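Long-range contact in b11L5F_LGL (Synthetic construct, PDB 6CZG), which is a computationally designed eight-stranded antiparallel beta-barrel, probably intended to bind and light up a small fluorogenic ligand: residues A[3-11]-A[61-69]. Numbering follows the deposited sequence.
Sequences SMCRAASLL and VTCKTPDTM
A disulfide joins Cys5, the N-cap residue of helix 6-10, to Cys63 near the end of strand 54-65: SG to SG is 2.0 Å, with a torsion of -82° about the S-S bond. Cys5 SG, between its own backbone N and carbonyl carbon, and Cys63 SG, beside its backbone N, are thereby turned toward each other across the gap. Next to the bridge, the first torsion of Met69 sets CG against Ala7 CB at 3.6 Å; the chi2 bend brings SD to 3.5 Å from Cys5 SG, and the chi3 bend turns CE toward Leu11 CD1 (4.0 Å). Ala8 CB adds a contact to Cys63 SG. At the outer edge, Arg6 and Asp67 run side by side with guanidinium and carboxylate planes only 15° apart; NE and NH2 of Arg6 each stand 3.0 Å from Asp67 OD1 and NH2 also reaches OD2, but bent N-H...O angles make these salt-bridge bonds weak. Ala7 N donates a straighter bond to Pro66 O (3.0 Å, 154°), tying the helix's first turn to the type I turn of hairpin 54-65/68-75. Leu41 touches Ala8 and Met69, Phe95 touches Ala7 and Leu11. The helix is thus fastened over one barrel end by a redox-dependent covalent link beside a weak, solvent-side salt bridge.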
loop_
_atom_site.group_PDB
_atom_site.type_symbol
_atom_site.label_atom_id
_atom_site.label_comp_id
_atom_site.label_asym_id
_atom_site.label_seq_id
_atom_site.Cartn_x
_atom_site.Cartn_y
_atom_site.Cartn_z
ATOM N N SER A 3 0.757 7.760 -17.180
ATOM C CA SER A 3 0.067 6.497 -16.948
ATOM C C SER A 3 -1.353 6.633 -17.482
ATOM O O SER A 3 -1.739 7.677 -18.013
ATOM C CB SER A 3 0.083 6.117 -15.465
ATOM O OG SER A 3 -0.611 7.072 -14.685
ATOM N N MET A 4 -2.131 5.561 -17.344
ATOM C CA MET A 4 -3.494 5.527 -17.853
ATOM C C MET A 4 -4.533 5.843 -16.783
ATOM O O MET A 4 -5.735 5.751 -17.053
ATOM C CB MET A 4 -3.786 4.164 -18.484
ATOM C CG MET A 4 -3.078 3.944 -19.809
ATOM S SD MET A 4 -3.849 4.838 -21.173
ATOM C CE MET A 4 -5.209 3.743 -21.568
ATOM N N CYS A 5 -4.100 6.205 -15.576
ATOM C CA CYS A 5 -5.007 6.688 -14.544
ATOM C C CYS A 5 -4.230 7.613 -13.617
ATOM O O CYS A 5 -3.054 7.372 -13.333
ATOM C CB CYS A 5 -5.653 5.534 -13.767
ATOM S SG CYS A 5 -4.574 4.631 -12.640
ATOM N N ARG A 6 -4.899 8.683 -13.171
ATOM C CA ARG A 6 -4.237 9.743 -12.411
ATOM C C ARG A 6 -3.498 9.200 -11.192
ATOM O O ARG A 6 -2.363 9.610 -10.906
ATOM C CB ARG A 6 -5.273 10.786 -11.985
ATOM C CG ARG A 6 -4.728 12.186 -11.768
ATOM C CD ARG A 6 -5.832 13.219 -11.939
ATOM N NE ARG A 6 -6.853 13.099 -10.901
ATOM C CZ ARG A 6 -7.916 13.890 -10.800
ATOM N NH1 ARG A 6 -8.105 14.867 -11.677
ATOM N NH2 ARG A 6 -8.792 13.704 -9.822
ATOM N N ALA A 7 -4.130 8.280 -10.458
ATOM C CA ALA A 7 -3.506 7.714 -9.266
ATOM C C ALA A 7 -2.167 7.067 -9.594
ATOM O O ALA A 7 -1.181 7.262 -8.871
ATOM C CB ALA A 7 -4.449 6.703 -8.613
ATOM N N ALA A 8 -2.109 6.296 -10.683
ATOM C CA ALA A 8 -0.845 5.689 -11.088
ATOM C C ALA A 8 0.186 6.742 -11.468
ATOM O O ALA A 8 1.390 6.518 -11.302
ATOM C CB ALA A 8 -1.070 4.725 -12.252
ATOM N N SER A 9 -0.261 7.891 -11.980
ATOM C CA SER A 9 0.672 8.962 -12.311
ATOM C C SER A 9 1.221 9.638 -11.063
ATOM O O SER A 9 2.356 10.128 -11.075
ATOM C CB SER A 9 -0.003 9.991 -13.217
ATOM O OG SER A 9 0.152 9.648 -14.583
ATOM N N LEU A 10 0.442 9.676 -9.980
ATOM C CA LEU A 10 0.858 10.370 -8.766
ATOM C C LEU A 10 1.505 9.460 -7.727
ATOM O O LEU A 10 2.105 9.968 -6.775
ATOM C CB LEU A 10 -0.341 11.085 -8.133
ATOM C CG LEU A 10 -0.930 12.235 -8.950
ATOM C CD1 LEU A 10 -2.068 12.902 -8.194
ATOM C CD2 LEU A 10 0.150 13.245 -9.306
ATOM N N LEU A 11 1.405 8.141 -7.883
ATOM C CA LEU A 11 1.902 7.196 -6.885
ATOM C C LEU A 11 3.420 6.993 -6.815
ATOM O O LEU A 11 3.923 6.726 -5.716
ATOM C CB LEU A 11 1.235 5.834 -7.097
ATOM C CG LEU A 11 -0.045 5.615 -6.286
ATOM C CD1 LEU A 11 -0.648 4.250 -6.579
ATOM C CD2 LEU A 11 0.228 5.783 -4.797
ATOM N N VAL A 61 0.166 -2.632 -7.823
ATOM C CA VAL A 61 -1.048 -1.832 -7.781
ATOM C C VAL A 61 -1.494 -1.584 -9.213
ATOM O O VAL A 61 -0.669 -1.325 -10.097
ATOM C CB VAL A 61 -0.840 -0.502 -7.024
ATOM C CG1 VAL A 61 -0.737 -0.757 -5.528
ATOM C CG2 VAL A 61 0.402 0.211 -7.526
ATOM N N THR A 62 -2.800 -1.674 -9.438
ATOM C CA THR A 62 -3.375 -1.629 -10.773
ATOM C C THR A 62 -4.448 -0.556 -10.832
ATOM O O THR A 62 -5.246 -0.417 -9.902
ATOM C CB THR A 62 -3.979 -2.986 -11.157
ATOM O OG1 THR A 62 -2.944 -3.976 -11.208
ATOM C CG2 THR A 62 -4.668 -2.902 -12.505
ATOM N N CYS A 63 -4.456 0.205 -11.927
ATOM C CA CYS A 63 -5.498 1.200 -12.150
ATOM C C CYS A 63 -6.877 0.569 -12.022
ATOM O O CYS A 63 -7.179 -0.436 -12.669
ATOM C CB CYS A 63 -5.338 1.830 -13.536
ATOM S SG CYS A 63 -3.975 3.007 -13.706
ATOM N N LYS A 64 -7.706 1.160 -11.162
ATOM C CA LYS A 64 -9.094 0.751 -10.991
ATOM C C LYS A 64 -10.046 1.802 -11.544
ATOM O O LYS A 64 -10.853 1.513 -12.431
ATOM C CB LYS A 64 -9.379 0.494 -9.505
ATOM C CG LYS A 64 -10.505 -0.483 -9.230
ATOM C CD LYS A 64 -11.131 -0.196 -7.875
ATOM C CE LYS A 64 -12.203 -1.210 -7.527
ATOM N NZ LYS A 64 -12.263 -1.458 -6.060
ATOM N N THR A 65 -9.964 3.023 -11.036
ATOM C CA THR A 65 -10.634 4.193 -11.578
ATOM C C THR A 65 -9.600 5.301 -11.652
ATOM O O THR A 65 -8.504 5.169 -11.096
ATOM C CB THR A 65 -11.828 4.617 -10.702
ATOM O OG1 THR A 65 -11.352 5.127 -9.452
ATOM C CG2 THR A 65 -12.767 3.444 -10.450
ATOM N N PRO A 66 -9.905 6.416 -12.358
ATOM C CA PRO A 66 -8.939 7.523 -12.449
ATOM C C PRO A 66 -8.240 7.877 -11.143
ATOM O O PRO A 66 -7.070 8.269 -11.159
ATOM C CB PRO A 66 -9.809 8.682 -12.943
ATOM C CG PRO A 66 -10.792 8.016 -13.840
ATOM C CD PRO A 66 -11.055 6.639 -13.256
ATOM N N ASP A 67 -8.929 7.733 -10.010
ATOM C CA ASP A 67 -8.347 8.071 -8.717
ATOM C C ASP A 67 -8.249 6.889 -7.759
ATOM O O ASP A 67 -7.939 7.096 -6.579
ATOM C CB ASP A 67 -9.147 9.200 -8.056
ATOM C CG ASP A 67 -9.203 10.452 -8.906
ATOM O OD1 ASP A 67 -8.203 10.753 -9.592
ATOM O OD2 ASP A 67 -10.245 11.141 -8.884
ATOM N N THR A 68 -8.498 5.659 -8.214
ATOM C CA THR A 68 -8.408 4.497 -7.339
ATOM C C THR A 68 -7.614 3.382 -8.003
ATOM O O THR A 68 -7.670 3.192 -9.223
ATOM C CB THR A 68 -9.791 3.949 -6.938
ATOM O OG1 THR A 68 -10.450 3.414 -8.092
ATOM C CG2 THR A 68 -10.654 5.040 -6.313
ATOM N N MET A 69 -6.881 2.637 -7.174
ATOM C CA MET A 69 -6.063 1.517 -7.609
ATOM C C MET A 69 -6.412 0.274 -6.803
ATOM O O MET A 69 -6.840 0.362 -5.648
ATOM C CB MET A 69 -4.562 1.809 -7.446
ATOM C CG MET A 69 -4.123 3.180 -7.924
ATOM S SD MET A 69 -3.545 3.165 -9.630
ATOM C CE MET A 69 -2.216 1.969 -9.525
#